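Local coordinates for protein tryptophan halogenase superfamily (Brevundimonas sp. BAL3, PDB 6FRL) that probably catalyses the flavin-dependent halogenation of an aromatic substrate, with a preference for bromination over chlorination, at residues K427-F437 with Y454-D465; D74-C84 with H497-D505. All coordinates share one frame; numbering follows the deposited sequence.

Contact 1: residues K427-F437 with Y454-D465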
loop_
_atom_site.group_PDB
_atom_site.type_symbol
_atom_site.label_atom_id
_atom_site.label_comp_id
_atom_site.label_asym_id
_atom_site.label_seq_id
_atom_site.Cartn_x
_atom_site.Cartn_y
_atom_site.Cartn_z
ATOM N N LYS B 427 14.337 -2.679 9.149
ATOM C CA LYS B 427 14.560 -1.791 8.010
ATOM C C LYS B 427 16.035 -1.609 7.727
ATOM O O LYS B 427 16.465 -1.797 6.593
ATOM C CB LYS B 427 13.924 -0.404 8.221
ATOM C CG LYS B 427 12.483 -0.291 7.768
ATOM C CD LYS B 427 11.887 1.081 8.061
ATOM C CE LYS B 427 10.997 1.569 6.929
ATOM N NZ LYS B 427 9.656 0.998 7.020
ATOM N N ILE B 428 16.793 -1.240 8.769
ATOM C CA ILE B 428 18.236 -0.995 8.644
ATOM C C ILE B 428 18.926 -2.275 8.202
ATOM O O ILE B 428 19.815 -2.213 7.370
ATOM C CB ILE B 428 18.847 -0.443 9.949
ATOM C CG1 ILE B 428 18.336 0.972 10.213
ATOM C CG2 ILE B 428 20.366 -0.398 9.896
ATOM C CD1 ILE B 428 18.731 1.496 11.584
ATOM N N ALA B 429 18.485 -3.429 8.708
ATOM C CA ALA B 429 19.110 -4.726 8.360
ATOM C C ALA B 429 18.863 -5.147 6.891
ATOM O O ALA B 429 19.777 -5.626 6.238
ATOM C CB ALA B 429 18.683 -5.840 9.340
ATOM N N LEU B 430 17.660 -4.967 6.376
ATOM C CA LEU B 430 17.400 -5.313 4.965
ATOM C C LEU B 430 18.056 -4.299 4.029
ATOM O O LEU B 430 18.477 -4.669 2.935
ATOM C CB LEU B 430 15.925 -5.467 4.651
ATOM C CG LEU B 430 15.621 -5.991 3.238
ATOM C CD1 LEU B 430 16.063 -7.446 3.032
ATOM C CD2 LEU B 430 14.142 -5.811 2.892
ATOM N N TRP B 431 18.182 -3.040 4.451
ATOM C CA TRP B 431 18.826 -2.031 3.614
ATOM C C TRP B 431 20.310 -2.383 3.433
ATOM O O TRP B 431 20.793 -2.459 2.292
ATOM C CB TRP B 431 18.672 -0.628 4.199
ATOM C CG TRP B 431 19.561 0.381 3.513
ATOM C CD1 TRP B 431 20.704 0.931 4.000
ATOM C CD2 TRP B 431 19.405 0.874 2.180
ATOM N NE1 TRP B 431 21.251 1.765 3.068
ATOM C CE2 TRP B 431 20.484 1.737 1.932
ATOM C CE3 TRP B 431 18.476 0.643 1.167
ATOM C CZ2 TRP B 431 20.651 2.411 0.705
ATOM C CZ3 TRP B 431 18.624 1.313 -0.055
ATOM C CH2 TRP B 431 19.713 2.179 -0.275
ATOM N N THR B 432 21.016 -2.650 4.539
ATOM C CA THR B 432 22.464 -2.985 4.459
ATOM C C THR B 432 22.729 -4.351 3.800
ATOM O O THR B 432 23.729 -4.526 3.125
ATOM C CB THR B 432 23.215 -2.893 5.812
ATOM O OG1 THR B 432 22.966 -4.062 6.556
ATOM C CG2 THR B 432 22.778 -1.661 6.638
ATOM N N ALA B 433 21.818 -5.293 3.963
ATOM C CA ALA B 433 21.948 -6.621 3.359
ATOM C C ALA B 433 21.676 -6.628 1.877
ATOM O O ALA B 433 22.283 -7.406 1.161
ATOM C CB ALA B 433 21.022 -7.612 4.025
ATOM N N ARG B 434 20.738 -5.813 1.411
ATOM C CA ARG B 434 20.261 -5.991 0.046
ATOM C C ARG B 434 19.861 -4.732 -0.736
ATOM O O ARG B 434 19.608 -4.821 -1.953
ATOM C CB ARG B 434 19.110 -7.011 0.108
ATOM C CG ARG B 434 18.537 -7.530 -1.208
ATOM C CD ARG B 434 19.553 -8.000 -2.230
ATOM N NE ARG B 434 18.882 -8.346 -3.488
ATOM C CZ ARG B 434 18.373 -7.457 -4.364
ATOM N NH1 ARG B 434 18.431 -6.129 -4.159
ATOM N NH2 ARG B 434 17.786 -7.883 -5.471
ATOM N N GLY B 435 19.844 -3.566 -0.087
ATOM C CA GLY B 435 19.366 -2.319 -0.723
ATOM C C GLY B 435 17.881 -2.262 -1.051
ATOM O O GLY B 435 17.496 -1.642 -2.036
ATOM N N GLN B 436 17.060 -2.900 -0.217
ATOM C CA GLN B 436 15.612 -2.917 -0.357
ATOM C C GLN B 436 14.916 -2.402 0.904
ATOM O O GLN B 436 15.512 -2.331 2.000
ATOM C CB GLN B 436 15.125 -4.339 -0.691
ATOM C CG GLN B 436 15.356 -4.745 -2.142
ATOM C CD GLN B 436 14.281 -4.196 -3.057
ATOM O OE1 GLN B 436 13.696 -3.152 -2.772
ATOM N NE2 GLN B 436 13.955 -4.942 -4.136
ATOM N N PHE B 437 13.627 -2.087 0.731
ATOM C CA PHE B 437 12.863 -1.319 1.705
ATOM C C PHE B 437 11.806 -2.194 2.327
ATOM O O PHE B 437 11.024 -2.808 1.616
ATOM C CB PHE B 437 12.234 -0.124 1.008
ATOM C CG PHE B 437 13.258 0.768 0.370
ATOM C CD1 PHE B 437 13.992 1.661 1.141
ATOM C CD2 PHE B 437 13.545 0.665 -0.996
ATOM C CE1 PHE B 437 14.967 2.446 0.561
ATOM C CE2 PHE B 437 14.521 1.465 -1.568
ATOM C CZ PHE B 437 15.231 2.355 -0.800
ATOM N N TYR B 454 19.525 7.390 4.269
ATOM C CA TYR B 454 20.617 6.414 4.202
ATOM C C TYR B 454 21.827 7.053 3.512
ATOM O O TYR B 454 22.931 7.055 4.071
ATOM C CB TYR B 454 20.205 5.112 3.506
ATOM C CG TYR B 454 19.189 4.257 4.266
ATOM C CD1 TYR B 454 19.377 3.927 5.591
ATOM C CD2 TYR B 454 18.047 3.747 3.624
ATOM C CE1 TYR B 454 18.450 3.120 6.273
ATOM C CE2 TYR B 454 17.118 2.959 4.284
ATOM C CZ TYR B 454 17.318 2.648 5.612
ATOM O OH TYR B 454 16.423 1.848 6.290
ATOM N N ASP B 455 21.593 7.666 2.359
ATOM C CA ASP B 455 22.665 8.300 1.608
ATOM C C ASP B 455 23.259 9.506 2.312
ATOM O O ASP B 455 24.473 9.686 2.317
ATOM C CB ASP B 455 22.201 8.701 0.205
ATOM C CG ASP B 455 23.147 9.623 -0.455
ATOM O OD1 ASP B 455 24.211 9.115 -0.846
ATOM O OD2 ASP B 455 22.836 10.845 -0.544
ATOM N N GLY B 456 22.423 10.339 2.911
ATOM C CA GLY B 456 22.909 11.507 3.685
ATOM C C GLY B 456 23.850 11.164 4.835
ATOM O O GLY B 456 24.798 11.899 5.106
ATOM N N PHE B 457 23.586 10.047 5.520
ATOM C CA PHE B 457 24.491 9.569 6.566
ATOM C C PHE B 457 25.536 8.556 6.112
ATOM O O PHE B 457 26.204 7.992 6.948
ATOM C CB PHE B 457 23.695 8.994 7.735
ATOM C CG PHE B 457 22.956 10.029 8.504
ATOM C CD1 PHE B 457 23.576 10.715 9.527
ATOM C CD2 PHE B 457 21.646 10.335 8.189
ATOM C CE1 PHE B 457 22.877 11.662 10.249
ATOM C CE2 PHE B 457 20.953 11.295 8.884
ATOM C CZ PHE B 457 21.564 11.966 9.923
ATOM N N GLY B 458 25.684 8.334 4.809
ATOM C CA GLY B 458 26.700 7.452 4.271
ATOM C C GLY B 458 26.570 5.958 4.571
ATOM O O GLY B 458 27.586 5.261 4.598
ATOM N N LEU B 459 25.344 5.454 4.783
ATOM C CA LEU B 459 25.128 4.014 4.990
ATOM C C LEU B 459 24.616 3.342 3.713
ATOM O O LEU B 459 23.493 3.573 3.321
ATOM C CB LEU B 459 24.153 3.780 6.143
ATOM C CG LEU B 459 23.877 2.277 6.466
ATOM C CD1 LEU B 459 25.142 1.506 6.882
ATOM C CD2 LEU B 459 22.789 2.090 7.506
ATOM N N TYR B 460 25.432 2.470 3.115
ATOM C CA TYR B 460 25.143 1.836 1.828
ATOM C C TYR B 460 25.238 0.327 1.923
ATOM O O TYR B 460 26.003 -0.165 2.725
ATOM C CB TYR B 460 26.161 2.308 0.790
ATOM C CG TYR B 460 26.213 3.804 0.629
ATOM C CD1 TYR B 460 25.175 4.479 -0.025
ATOM C CD2 TYR B 460 27.271 4.552 1.130
ATOM C CE1 TYR B 460 25.190 5.854 -0.188
ATOM C CE2 TYR B 460 27.298 5.937 0.971
ATOM C CZ TYR B 460 26.242 6.575 0.300
ATOM O OH TYR B 460 26.226 7.934 0.125
ATOM N N PRO B 461 24.492 -0.416 1.086
ATOM C CA PRO B 461 24.540 -1.870 1.121
ATOM C C PRO B 461 25.835 -2.457 0.615
ATOM O O PRO B 461 26.511 -1.814 -0.174
ATOM C CB PRO B 461 23.401 -2.309 0.189
ATOM C CG PRO B 461 22.913 -1.103 -0.507
ATOM C CD PRO B 461 23.382 0.089 0.263
ATOM N N ASP B 462 26.129 -3.687 1.038
ATOM C CA ASP B 462 27.372 -4.402 0.665
ATOM C C ASP B 462 27.229 -4.815 -0.789
ATOM O O ASP B 462 28.103 -4.500 -1.598
ATOM C CB ASP B 462 27.653 -5.674 1.524
ATOM C CG ASP B 462 26.746 -5.788 2.792
ATOM O OD1 ASP B 462 26.725 -4.816 3.576
ATOM O OD2 ASP B 462 26.073 -6.845 2.986
ATOM N N HIS B 463 26.132 -5.508 -1.108
ATOM C CA HIS B 463 25.789 -5.795 -2.506
ATOM C C HIS B 463 24.439 -5.235 -2.967
ATOM O O HIS B 463 23.366 -5.378 -2.314
ATOM C CB HIS B 463 25.920 -7.263 -2.939
ATOM C CG HIS B 463 26.433 -7.408 -4.346
ATOM N ND1 HIS B 463 25.608 -7.520 -5.447
ATOM C CD2 HIS B 463 27.702 -7.420 -4.828
ATOM C CE1 HIS B 463 26.346 -7.619 -6.541
ATOM N NE2 HIS B 463 27.618 -7.552 -6.193
ATOM N N HIS B 464 24.530 -4.543 -4.102
ATOM C CA HIS B 464 23.382 -4.149 -4.958
ATOM C C HIS B 464 22.753 -5.376 -5.694
ATOM O O HIS B 464 23.228 -6.507 -5.573
ATOM C CB HIS B 464 23.814 -3.032 -5.951
ATOM C CG HIS B 464 24.915 -3.423 -6.898
ATOM N ND1 HIS B 464 26.218 -2.998 -6.749
ATOM C CD2 HIS B 464 24.896 -4.191 -8.014
ATOM C CE1 HIS B 464 26.957 -3.500 -7.725
ATOM N NE2 HIS B 464 26.177 -4.222 -8.512
ATOM N N ASP B 465 21.690 -5.130 -6.457
ATOM C CA ASP B 465 20.931 -6.158 -7.204
ATOM C C ASP B 465 21.789 -6.709 -8.374
ATOM O O ASP B 465 22.185 -5.928 -9.220
ATOM C CB ASP B 465 19.631 -5.495 -7.710
ATOM C CG ASP B 465 18.663 -6.450 -8.359
ATOM O OD1 ASP B 465 19.064 -7.422 -9.028
ATOM O OD2 ASP B 465 17.448 -6.200 -8.214
#

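Contact 2: residues D74-C84 with H497-D505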
loop_
_atom_site.group_PDB
_atom_site.type_symbol
_atom_site.label_atom_id
_atom_site.label_comp_id
_atom_site.label_asym_id
_atom_site.label_seq_id
_atom_site.Cartn_x
_atom_site.Cartn_y
_atom_site.Cartn_z
ATOM N N ASP B 74 -1.401 30.458 -4.790
ATOM C CA ASP B 74 -1.005 31.880 -4.692
ATOM C C ASP B 74 -1.789 32.659 -3.625
ATOM O O ASP B 74 -1.169 33.378 -2.816
ATOM C CB ASP B 74 -0.905 32.605 -6.061
ATOM C CG ASP B 74 -2.166 32.541 -6.893
ATOM O OD1 ASP B 74 -3.288 32.328 -6.373
ATOM O OD2 ASP B 74 -2.037 32.738 -8.120
ATOM N N ASP B 75 -3.109 32.489 -3.570
ATOM C CA ASP B 75 -3.913 33.209 -2.578
ATOM C C ASP B 75 -3.508 32.784 -1.144
ATOM O O ASP B 75 -3.317 33.661 -0.272
ATOM C CB ASP B 75 -5.420 33.019 -2.802
ATOM C CG ASP B 75 -5.930 33.604 -4.167
ATOM O OD1 ASP B 75 -5.412 34.657 -4.675
ATOM O OD2 ASP B 75 -6.887 32.979 -4.721
ATOM N N VAL B 76 -3.333 31.469 -0.904
ATOM C CA VAL B 76 -2.966 30.998 0.457
ATOM C C VAL B 76 -1.571 31.502 0.840
ATOM O O VAL B 76 -1.333 31.900 1.995
ATOM C CB VAL B 76 -3.048 29.449 0.633
ATOM C CG1 VAL B 76 -2.553 29.004 1.994
ATOM C CG2 VAL B 76 -4.460 28.934 0.443
ATOM N N MET B 77 -0.657 31.489 -0.135
ATOM C CA MET B 77 0.723 31.939 0.110
ATOM C C MET B 77 0.788 33.420 0.423
ATOM O O MET B 77 1.429 33.788 1.413
ATOM C CB MET B 77 1.677 31.566 -1.036
ATOM C CG MET B 77 1.970 30.073 -1.086
ATOM S SD MET B 77 3.102 29.720 -2.395
ATOM C CE MET B 77 4.650 30.236 -1.620
ATOM N N ARG B 78 0.122 34.249 -0.395
ATOM C CA ARG B 78 -0.012 35.693 -0.102
ATOM C C ARG B 78 -0.507 35.927 1.315
ATOM O O ARG B 78 0.033 36.760 2.026
ATOM C CB ARG B 78 -0.941 36.426 -1.102
ATOM C CG ARG B 78 -0.214 37.151 -2.240
ATOM C CD ARG B 78 -1.123 37.987 -3.128
ATOM N NE ARG B 78 -2.011 37.101 -3.876
ATOM C CZ ARG B 78 -1.774 36.564 -5.067
ATOM N NH1 ARG B 78 -0.674 36.857 -5.740
ATOM N NH2 ARG B 78 -2.676 35.750 -5.613
ATOM N N ALA B 79 -1.536 35.189 1.727
ATOM C CA ALA B 79 -2.205 35.467 2.999
ATOM C C ALA B 79 -1.384 34.981 4.202
ATOM O O ALA B 79 -1.590 35.470 5.323
ATOM C CB ALA B 79 -3.617 34.877 3.015
ATOM N N THR B 80 -0.458 34.042 3.984
ATOM C CA THR B 80 0.283 33.432 5.091
ATOM C C THR B 80 1.792 33.794 5.146
ATOM O O THR B 80 2.553 33.148 5.913
ATOM C CB THR B 80 0.094 31.901 5.077
ATOM O OG1 THR B 80 0.513 31.357 3.809
ATOM C CG2 THR B 80 -1.361 31.545 5.347
ATOM N N GLN B 81 2.208 34.826 4.384
ATOM C CA GLN B 81 3.604 35.266 4.329
ATOM C C GLN B 81 4.535 34.113 3.894
ATOM O O GLN B 81 5.717 34.081 4.221
ATOM C CB GLN B 81 4.076 35.877 5.675
ATOM C CG GLN B 81 3.464 37.235 6.039
ATOM C CD GLN B 81 3.809 38.353 5.041
ATOM O OE1 GLN B 81 2.921 38.919 4.419
ATOM N NE2 GLN B 81 5.104 38.641 4.859
ATOM N N ALA B 82 3.992 33.201 3.099
ATOM C CA ALA B 82 4.643 31.933 2.799
ATOM C C ALA B 82 5.717 32.051 1.754
ATOM O O ALA B 82 5.699 32.979 0.936
ATOM C CB ALA B 82 3.620 30.924 2.303
ATOM N N THR B 83 6.615 31.072 1.776
ATOM C CA THR B 83 7.584 30.840 0.701
ATOM C C THR B 83 7.560 29.350 0.304
ATOM O O THR B 83 6.974 28.515 1.003
ATOM C CB THR B 83 9.018 31.175 1.157
ATOM O OG1 THR B 83 9.425 30.243 2.173
ATOM C CG2 THR B 83 9.097 32.580 1.725
ATOM N N CYS B 84 8.215 29.042 -0.804
ATOM C CA CYS B 84 8.315 27.673 -1.303
ATOM C C CYS B 84 9.266 26.803 -0.479
ATOM O O CYS B 84 10.282 27.296 0.025
ATOM C CB CYS B 84 8.806 27.679 -2.751
ATOM S SG CYS B 84 7.816 28.706 -3.850
ATOM N N HIS B 497 14.271 31.540 -6.690
ATOM C CA HIS B 497 13.176 31.550 -5.722
ATOM C C HIS B 497 12.541 32.946 -5.659
ATOM O O HIS B 497 11.311 33.070 -5.711
ATOM C CB HIS B 497 13.713 31.075 -4.340
ATOM C CG HIS B 497 12.656 30.811 -3.314
ATOM N ND1 HIS B 497 12.923 30.819 -1.963
ATOM C CD2 HIS B 497 11.339 30.511 -3.434
ATOM C CE1 HIS B 497 11.815 30.549 -1.294
ATOM N NE2 HIS B 497 10.835 30.373 -2.162
ATOM N N ALA B 498 13.370 33.990 -5.601
ATOM C CA ALA B 498 12.889 35.368 -5.432
ATOM C C ALA B 498 11.891 35.799 -6.492
ATOM O O ALA B 498 10.984 36.562 -6.164
ATOM C CB ALA B 498 14.049 36.355 -5.366
ATOM N N GLN B 499 12.032 35.321 -7.734
ATOM C CA GLN B 499 11.108 35.721 -8.824
ATOM C C GLN B 499 9.655 35.241 -8.621
ATOM O O GLN B 499 8.701 35.933 -8.996
ATOM C CB GLN B 499 11.608 35.221 -10.189
ATOM C CG GLN B 499 10.710 35.593 -11.370
ATOM C CD GLN B 499 11.333 35.221 -12.707
ATOM O OE1 GLN B 499 12.478 35.618 -13.002
ATOM N NE2 GLN B 499 10.612 34.429 -13.512
ATOM N N PHE B 500 9.500 34.031 -8.082
ATOM C CA PHE B 500 8.191 33.465 -7.775
ATOM C C PHE B 500 7.536 34.206 -6.623
ATOM O O PHE B 500 6.330 34.402 -6.624
ATOM C CB PHE B 500 8.343 31.999 -7.398
ATOM C CG PHE B 500 7.045 31.280 -7.289
ATOM C CD1 PHE B 500 6.418 30.777 -8.443
ATOM C CD2 PHE B 500 6.445 31.098 -6.068
ATOM C CE1 PHE B 500 5.212 30.122 -8.368
ATOM C CE2 PHE B 500 5.234 30.424 -5.987
ATOM C CZ PHE B 500 4.632 29.929 -7.137
ATOM N N LEU B 501 8.349 34.605 -5.648
ATOM C CA LEU B 501 7.870 35.373 -4.504
ATOM C C LEU B 501 7.493 36.809 -4.864
ATOM O O LEU B 501 6.551 37.351 -4.282
ATOM C CB LEU B 501 8.905 35.401 -3.370
ATOM C CG LEU B 501 9.378 34.065 -2.822
ATOM C CD1 LEU B 501 10.281 34.336 -1.620
ATOM C CD2 LEU B 501 8.244 33.127 -2.438
ATOM N N ALA B 502 8.236 37.430 -5.787
ATOM C CA ALA B 502 7.901 38.766 -6.329
ATOM C C ALA B 502 6.555 38.781 -7.075
ATOM O O ALA B 502 5.877 39.799 -7.082
ATOM C CB ALA B 502 9.020 39.270 -7.239
ATOM N N GLY B 503 6.189 37.655 -7.692
ATOM C CA GLY B 503 4.864 37.453 -8.316
ATOM C C GLY B 503 3.705 37.159 -7.370
ATOM O O GLY B 503 2.586 37.013 -7.821
ATOM N N LEU B 504 3.985 37.042 -6.073
ATOM C CA LEU B 504 2.980 37.136 -5.012
ATOM C C LEU B 504 2.897 38.541 -4.341
ATOM O O LEU B 504 1.893 38.866 -3.729
ATOM C CB LEU B 504 3.275 36.082 -3.934
ATOM C CG LEU B 504 3.423 34.617 -4.376
ATOM C CD1 LEU B 504 3.976 33.717 -3.269
ATOM C CD2 LEU B 504 2.105 34.074 -4.905
ATOM N N ASP B 505 3.926 39.373 -4.490
ATOM C CA ASP B 505 4.170 40.537 -3.611
ATOM C C ASP B 505 4.062 41.874 -4.336
ATOM O O ASP B 505 3.689 41.903 -5.520
ATOM C CB ASP B 505 5.604 40.446 -3.031
ATOM C CG ASP B 505 5.669 39.685 -1.718
ATOM O OD1 ASP B 505 5.340 38.481 -1.742
ATOM O OD2 ASP B 505 6.067 40.285 -0.685
#

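Contact 1: residues K427-F437 with Y454-D465
A stack of Trp431 on Tyr454, accompanied by one side-chain-to-backbone and one backbone hydrogen bond, joins the last turns of helix 422-434 to the end of helix 447-456 and the loop after it. Trp431 lies between Tyr454 and Pro461, which cover opposite faces of its indole. Its five-membered ring and the Tyr454 ring are stacked face to face, centroids 3.7 Å apart and planes 6° from parallel, while Pro461 CD sits 3.6 Å from Trp431 CZ2, toward the rim of the other face. With CG anti to the backbone N (chi1 168°), the indole reaches toward the loop, and NE1 donates an almost straight 2.9 Å bond to Leu459 O, in the indole plane but above the plane of the carbonyl. That carbonyl is carried round by a Schellman motif with Gly458 as its C-prime residue, where the chain leaves helix 447-456 and turns back along helix 422-434. Asp462 N bonds to Thr432 O at 3.3 Å, and the Asp462 carboxylate pairs with Arg373 of the second subunit. Leu459 CD2 packs 3.9 Å from Thr432 CG2. Arg434 NH2 forms a salt bridge with Asp465 OD2 (3.2 Å), its hydrogen bond weak, and Arg434 NE bonds to Phe369 O of the second subunit.

Contact 2: residues D74-C84 with H497-D505
The short C-terminal helix 497-502 and the turn that follows it pack against a helix-to-strand connection, in which helix 73-79 leads into strand 83-85, an outer strand of a three-stranded antiparallel sheet. Leu504 lies against the helix, His497 and Leu501 against the start of the strand, and Phe500 between them, touching both Met77 and Cys84.

On the helix side, the two methyls of Leu504 part company. CD2 comes 3.5 Å from Asp74 CB, whereas CD1 sits 3.9 Å from Met77 CB and equally close to the Met77 methyl, CE, which the bend at chi3 (78°) turns back toward it. Arg78 runs past the same residue, its CG and CD beside the Leu504 carbonyl oxygen. Its guanidinium continues to Asp75, where NH2 donates to OD1 at 3.1 Å within the guanidinium plane; Asp74 joins this network of charges and also pairs with Arg72.

Bridging helix and strand, the Phe500 ring receives the sulfur of Met77 at its edge, and Cys84 SG approaches it obliquely, 3.5 Å from CD2. Toward the strand, Leu501 CD2 rests 3.9 Å from Thr83 CA, and Thr83 OG1 is bonded to Pro282 O and His166 ND1. The His497 side chain, with CG anti to the backbone N (chi1 -170°), extends toward the strand and is held at both ring nitrogens: ND1 bonds to Pro264 O and NE2 accepts from the Cys84 backbone, and the two together set the rotation of the imidazole. That last bond, Cys84 N to His497 NE2, is 3.2 Å long and bent to 139° at the hydrogen, with the donor close to the imidazole plane.

In the fold
The two contacts lie far apart, their centres 39 Å from each other and their nearest atoms about 21 Å, and they share no helix or strand. In chain order, 74-84 comes first, then both segments of contact 1, then 497-505, so contact 2 spans more than 400 residues and contact 1 falls within that span. Contact 1 is local, joining two successive helices across a gap of 16 residues at a surface where the second subunit also packs. No other chain of the assembly touches the segments of contact 2. Contact 1 thus belongs to the side facing the second subunit, while contact 2 brings the last modelled part of the chain against an early helix and strand.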